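Local coordinates for protein thiol peroxidase (Mycobacterium tuberculosis, PDB 1XVQ) that probably reduces hydrogen peroxide and organic hydroperoxides to water and alcohols at the expense of thioredoxin, protecting the cell against oxidative stress, at residues A24-L29 and I37-F42; V141-L146 and Y156-A161. All blocks are in the same frame, centred on the assembly; numbering follows the deposited sequence.

Interaction 1 of 2, residues A24-L29 and I37-F42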
loop_
_atom_site.group_PDB
_atom_site.type_symbol
_atom_site.label_atom_id
_atom_site.label_comp_id
_atom_site.label_asym_id
_atom_site.label_seq_id
_atom_site.Cartn_x
_atom_site.Cartn_y
_atom_site.Cartn_z
ATOM N N ALA A 24 7.486 11.327 -4.388
ATOM C CA ALA A 24 6.565 10.227 -4.547
ATOM C C ALA A 24 5.650 10.517 -5.732
ATOM O O ALA A 24 5.177 11.647 -5.929
ATOM C CB ALA A 24 5.747 10.040 -3.286
ATOM N N PRO A 25 5.396 9.496 -6.551
ATOM C CA PRO A 25 4.515 9.695 -7.705
ATOM C C PRO A 25 3.137 10.196 -7.246
ATOM O O PRO A 25 2.607 9.792 -6.209
ATOM C CB PRO A 25 4.432 8.294 -8.335
ATOM C CG PRO A 25 5.741 7.664 -7.964
ATOM C CD PRO A 25 5.908 8.118 -6.497
ATOM N N ALA A 26 2.543 11.096 -8.021
ATOM C CA ALA A 26 1.238 11.585 -7.674
ATOM C C ALA A 26 0.227 10.442 -7.741
ATOM O O ALA A 26 0.453 9.452 -8.427
ATOM C CB ALA A 26 0.806 12.678 -8.665
ATOM N N PHE A 27 -0.849 10.551 -6.988
ATOM C CA PHE A 27 -1.894 9.536 -7.139
ATOM C C PHE A 27 -3.261 10.135 -6.901
ATOM O O PHE A 27 -3.401 11.176 -6.245
ATOM C CB PHE A 27 -1.671 8.330 -6.203
ATOM C CG PHE A 27 -1.586 8.690 -4.753
ATOM C CD1 PHE A 27 -2.732 8.978 -4.020
ATOM C CD2 PHE A 27 -0.354 8.723 -4.113
ATOM C CE1 PHE A 27 -2.659 9.294 -2.659
ATOM C CE2 PHE A 27 -0.271 9.032 -2.757
ATOM C CZ PHE A 27 -1.409 9.318 -2.029
ATOM N N THR A 28 -4.263 9.469 -7.461
ATOM C CA THR A 28 -5.650 9.868 -7.320
ATOM C C THR A 28 -6.466 8.598 -7.086
ATOM O O THR A 28 -7.049 8.028 -8.016
ATOM C CB THR A 28 -6.156 10.572 -8.603
ATOM O OG1 THR A 28 -5.980 9.690 -9.717
ATOM C CG2 THR A 28 -5.369 11.855 -8.869
ATOM N N LEU A 29 -6.501 8.159 -5.840
ATOM C CA LEU A 29 -7.221 6.943 -5.456
ATOM C C LEU A 29 -8.691 7.275 -5.236
ATOM O O LEU A 29 -9.081 8.434 -5.343
ATOM C CB LEU A 29 -6.595 6.370 -4.175
ATOM C CG LEU A 29 -5.173 5.825 -4.403
ATOM C CD1 LEU A 29 -4.452 5.662 -3.062
ATOM C CD2 LEU A 29 -5.240 4.491 -5.140
ATOM N N ILE A 37 -9.089 10.586 -3.480
ATOM C CA ILE A 37 -8.128 10.710 -2.394
ATOM C C ILE A 37 -6.891 11.041 -3.206
ATOM O O ILE A 37 -6.296 10.167 -3.845
ATOM C CB ILE A 37 -7.976 9.395 -1.617
ATOM C CG1 ILE A 37 -9.283 9.092 -0.873
ATOM C CG2 ILE A 37 -6.793 9.474 -0.648
ATOM C CD1 ILE A 37 -9.218 7.845 0.009
ATOM N N SER A 38 -6.553 12.331 -3.227
ATOM C CA SER A 38 -5.436 12.864 -4.004
ATOM C C SER A 38 -4.170 13.014 -3.176
ATOM O O SER A 38 -4.241 13.366 -2.006
ATOM C CB SER A 38 -5.842 14.229 -4.570
ATOM O OG SER A 38 -4.790 14.829 -5.307
ATOM N N SER A 39 -3.017 12.764 -3.787
ATOM C CA SER A 39 -1.774 12.870 -3.056
ATOM C C SER A 39 -1.537 14.315 -2.624
ATOM O O SER A 39 -0.831 14.572 -1.654
ATOM C CB SER A 39 -0.614 12.346 -3.906
ATOM O OG SER A 39 -0.632 12.886 -5.191
ATOM N N ASP A 40 -2.143 15.266 -3.323
ATOM C CA ASP A 40 -1.963 16.662 -2.954
ATOM C C ASP A 40 -2.595 16.942 -1.594
ATOM O O ASP A 40 -2.174 17.859 -0.892
ATOM C CB ASP A 40 -2.565 17.558 -4.031
ATOM C CG ASP A 40 -1.825 17.446 -5.351
ATOM O OD1 ASP A 40 -2.428 17.793 -6.390
ATOM O OD2 ASP A 40 -0.645 17.022 -5.346
ATOM N N GLN A 41 -3.591 16.134 -1.218
ATOM C CA GLN A 41 -4.279 16.267 0.067
ATOM C C GLN A 41 -3.376 15.981 1.279
ATOM O O GLN A 41 -3.696 16.361 2.416
ATOM C CB GLN A 41 -5.485 15.329 0.108
ATOM C CG GLN A 41 -6.488 15.588 -1.018
ATOM C CD GLN A 41 -7.620 14.554 -1.089
ATOM O OE1 GLN A 41 -8.558 14.701 -1.877
ATOM N NE2 GLN A 41 -7.530 13.505 -0.272
ATOM N N PHE A 42 -2.254 15.310 1.045
ATOM C CA PHE A 42 -1.340 14.984 2.129
ATOM C C PHE A 42 -0.048 15.784 2.101
ATOM O O PHE A 42 0.958 15.394 2.688
ATOM C CB PHE A 42 -1.054 13.486 2.117
ATOM C CG PHE A 42 -2.307 12.657 2.154
ATOM C CD1 PHE A 42 -2.870 12.178 0.976
ATOM C CD2 PHE A 42 -2.964 12.425 3.357
ATOM C CE1 PHE A 42 -4.069 11.480 0.993
ATOM C CE2 PHE A 42 -4.164 11.732 3.389
ATOM C CZ PHE A 42 -4.721 11.256 2.199
HETATM O O HOH W 1 -2.752 13.807 -7.582
#

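Interaction 2 of 2, residues V141-L146 and Y156-A161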
loop_
_atom_site.group_PDB
_atom_site.type_symbol
_atom_site.label_atom_id
_atom_site.label_comp_id
_atom_site.label_asym_id
_atom_site.label_seq_id
_atom_site.Cartn_x
_atom_site.Cartn_y
_atom_site.Cartn_z
ATOM N N VAL A 141 9.938 9.863 -1.324
ATOM C CA VAL A 141 9.791 8.491 -0.877
ATOM C C VAL A 141 10.875 8.264 0.169
ATOM O O VAL A 141 12.033 8.524 -0.080
ATOM C CB VAL A 141 9.976 7.525 -2.064
ATOM C CG1 VAL A 141 10.009 6.078 -1.576
ATOM C CG2 VAL A 141 8.781 7.689 -3.045
ATOM N N ALA A 142 10.487 7.809 1.353
ATOM C CA ALA A 142 11.471 7.577 2.413
ATOM C C ALA A 142 11.876 6.113 2.576
ATOM O O ALA A 142 12.956 5.803 3.124
ATOM C CB ALA A 142 10.913 8.083 3.738
ATOM N N TYR A 143 11.014 5.209 2.123
ATOM C CA TYR A 143 11.280 3.783 2.291
ATOM C C TYR A 143 10.323 2.953 1.459
ATOM O O TYR A 143 9.160 3.311 1.322
ATOM C CB TYR A 143 11.092 3.402 3.768
ATOM C CG TYR A 143 11.078 1.903 4.053
ATOM C CD1 TYR A 143 9.903 1.161 3.956
ATOM C CD2 TYR A 143 12.254 1.242 4.423
ATOM C CE1 TYR A 143 9.894 -0.204 4.226
ATOM C CE2 TYR A 143 12.261 -0.117 4.693
ATOM C CZ TYR A 143 11.082 -0.831 4.591
ATOM O OH TYR A 143 11.097 -2.180 4.851
ATOM N N THR A 144 10.821 1.843 0.904
ATOM C CA THR A 144 9.957 0.951 0.166
ATOM C C THR A 144 10.313 -0.504 0.445
ATOM O O THR A 144 11.441 -0.828 0.811
ATOM C CB THR A 144 10.054 1.120 -1.381
ATOM O OG1 THR A 144 11.363 0.722 -1.838
ATOM C CG2 THR A 144 9.786 2.531 -1.787
ATOM N N GLU A 145 9.305 -1.353 0.346
ATOM C CA GLU A 145 9.519 -2.789 0.442
ATOM C C GLU A 145 8.451 -3.475 -0.366
ATOM O O GLU A 145 7.264 -3.336 -0.078
ATOM C CB GLU A 145 9.435 -3.354 1.872
ATOM C CG GLU A 145 9.752 -4.876 1.821
ATOM C CD GLU A 145 9.405 -5.655 3.067
ATOM O OE1 GLU A 145 8.715 -5.121 3.961
ATOM O OE2 GLU A 145 9.819 -6.841 3.138
ATOM N N LEU A 146 8.868 -4.204 -1.394
ATOM C CA LEU A 146 7.912 -4.992 -2.171
ATOM C C LEU A 146 8.222 -6.375 -1.632
ATOM O O LEU A 146 9.319 -6.892 -1.887
ATOM C CB LEU A 146 8.248 -4.948 -3.666
ATOM C CG LEU A 146 7.554 -6.064 -4.476
ATOM C CD1 LEU A 146 6.044 -5.852 -4.465
ATOM C CD2 LEU A 146 8.083 -6.072 -5.914
ATOM N N TYR A 156 8.100 -4.693 9.196
ATOM C CA TYR A 156 7.470 -3.558 9.859
ATOM C C TYR A 156 8.435 -2.685 10.642
ATOM O O TYR A 156 8.257 -1.469 10.731
ATOM C CB TYR A 156 6.360 -4.048 10.791
ATOM C CG TYR A 156 5.208 -4.712 10.061
ATOM C CD1 TYR A 156 4.491 -4.020 9.083
ATOM C CD2 TYR A 156 4.834 -6.029 10.348
ATOM C CE1 TYR A 156 3.434 -4.613 8.412
ATOM C CE2 TYR A 156 3.771 -6.643 9.678
ATOM C CZ TYR A 156 3.079 -5.925 8.710
ATOM O OH TYR A 156 2.033 -6.516 8.039
ATOM N N GLU A 157 9.450 -3.313 11.223
ATOM C CA GLU A 157 10.419 -2.575 12.025
ATOM C C GLU A 157 11.171 -1.533 11.211
ATOM O O GLU A 157 11.319 -0.375 11.647
ATOM C CB GLU A 157 11.407 -3.550 12.668
ATOM C CG GLU A 157 12.372 -2.915 13.637
ATOM C CD GLU A 157 13.270 -3.942 14.322
ATOM O OE1 GLU A 157 14.099 -3.534 15.161
ATOM O OE2 GLU A 157 13.136 -5.152 14.027
ATOM N N ALA A 158 11.650 -1.938 10.035
ATOM C CA ALA A 158 12.397 -1.023 9.165
ATOM C C ALA A 158 11.505 0.108 8.668
ATOM O O ALA A 158 11.939 1.248 8.594
ATOM C CB ALA A 158 12.975 -1.774 7.987
ATOM N N ALA A 159 10.260 -0.210 8.324
ATOM C CA ALA A 159 9.309 0.820 7.851
ATOM C C ALA A 159 9.062 1.847 8.955
ATOM O O ALA A 159 9.003 3.050 8.703
ATOM C CB ALA A 159 7.966 0.178 7.432
ATOM N N LEU A 160 8.932 1.366 10.194
ATOM C CA LEU A 160 8.704 2.271 11.322
ATOM C C LEU A 160 9.912 3.175 11.570
ATOM O O LEU A 160 9.745 4.347 11.912
ATOM C CB LEU A 160 8.331 1.468 12.574
ATOM C CG LEU A 160 6.924 0.832 12.540
ATOM C CD1 LEU A 160 6.688 0.027 13.811
ATOM C CD2 LEU A 160 5.849 1.918 12.437
ATOM N N ALA A 161 11.124 2.660 11.388
ATOM C CA ALA A 161 12.316 3.497 11.577
ATOM C C ALA A 161 12.345 4.573 10.501
ATOM O O ALA A 161 12.735 5.716 10.750
ATOM C CB ALA A 161 13.597 2.654 11.504
#

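Interaction 1 of 2, residues A24-L29 and I37-F42
Phe27 and Ser39 meet because they share one first side-chain torsion, the gamma atom tucked in over the main chain, flanked by N on one side and C on the other. In Phe27 (chi1 57°) this swings the ring across to residues 37-42; in Ser39 (chi1 49°) it turns OG back to the chain at 24-29. The setting is a beta hairpin of strands 28-30 and 36-38, whose antiparallel pairing is completed at its open end by a side chain. Leu29 and Ile37 form a hydrogen-bonded pair, with Leu29 N 2.8 Å from Ile37 O and Ile37 N giving the return bond to Leu29 O, while Thr28 and Ser38 are the non-hydrogen-bonded pair next to it. One step further, Ser39 N donates to Phe27 O at 3.0 Å, but the reciprocal bond goes to a hydroxyl: Phe27 N points almost straight at Ser39 OG (3.0 Å, 164° at the hydrogen). The serine thus takes the place of a backbone carbonyl just where its own chain turns into the 3-10 segment 39-41.

The same residue also covers the aromatic ring. Ser39 CB stands over the centre of one Phe27 face in a CH-pi contact, 3.5 Å from the ring centroid, while Ile37 O lies at the ring edge. Phe111 of helix 111-114 and Tyr115 also pack against Phe27, which is buried. On the face that carries Thr28 and Ser38, a water donates to Phe27 O and is hydrogen-bonded to Ser38 OG at 3.2 Å.

Interaction 2 of 2, residues V141-L146 and Y156-A161
Tyr143 lays one face of its ring against the backbone of helix 156-165 where Ala158 and Ala159 follow each other, and nearly all of the contact is made there. The ring reaches the helix because CG is anti to the backbone N (chi1 169°), extending the side chain from the strand. Ala159 CA sits over the face, 4.0 Å from the ring centroid and 16° off its normal, as a CH-pi contact. The two methyls divide the far part of the ring between them: Ala159 CB is 3.8 Å from Tyr143 CE1, and Ala158 CB is 3.8 Å from Tyr143 CE2 while also lying 3.7 Å from Tyr143 OH. With only methyl side chains at these two positions, the aromatic plane can come close to the main chain of the helix.

This is a helix packed on the edge strand of the central mixed sheet of a thioredoxin fold. Tyr143 belongs to a classic beta bulge, in which it and Ala142 both face Val134 of strand 131-135.

Burial is uneven across the interface. Ala159 is buried, its methyl also touching Ile132 and Phe67 of helix 62-73, whereas Ala158 and Tyr143 remain partly exposed. Toward the beginning of the helix the fit is looser: Glu145 sets out toward it at CB, but its OE1 stops 5.3 Å from Tyr156 N and accepts a hydrogen bond from Asn155 N.

In the fold
The chain completes interaction 1 before interaction 2 begins, and they lie about 19 Å apart, centre to centre, within one thioredoxin-like domain. Interaction 1 belongs to the early hairpin of strands 28-30 and 36-38, separate from the four-stranded mixed sheet; interaction 2 joins the outermost strand of that sheet, 141-146, to the last helix, 156-165. They nevertheless touch, since Ala24 CA packs 3.7 Å from Val141 CG2, and Ala24 shares a backbone hydrogen bond with Gly139 just before the strand. Through this junction the loop leading into the hairpin is fastened to the start of the edge strand. Both contacts lie away from the predicted peroxidatic cysteine, Cys60.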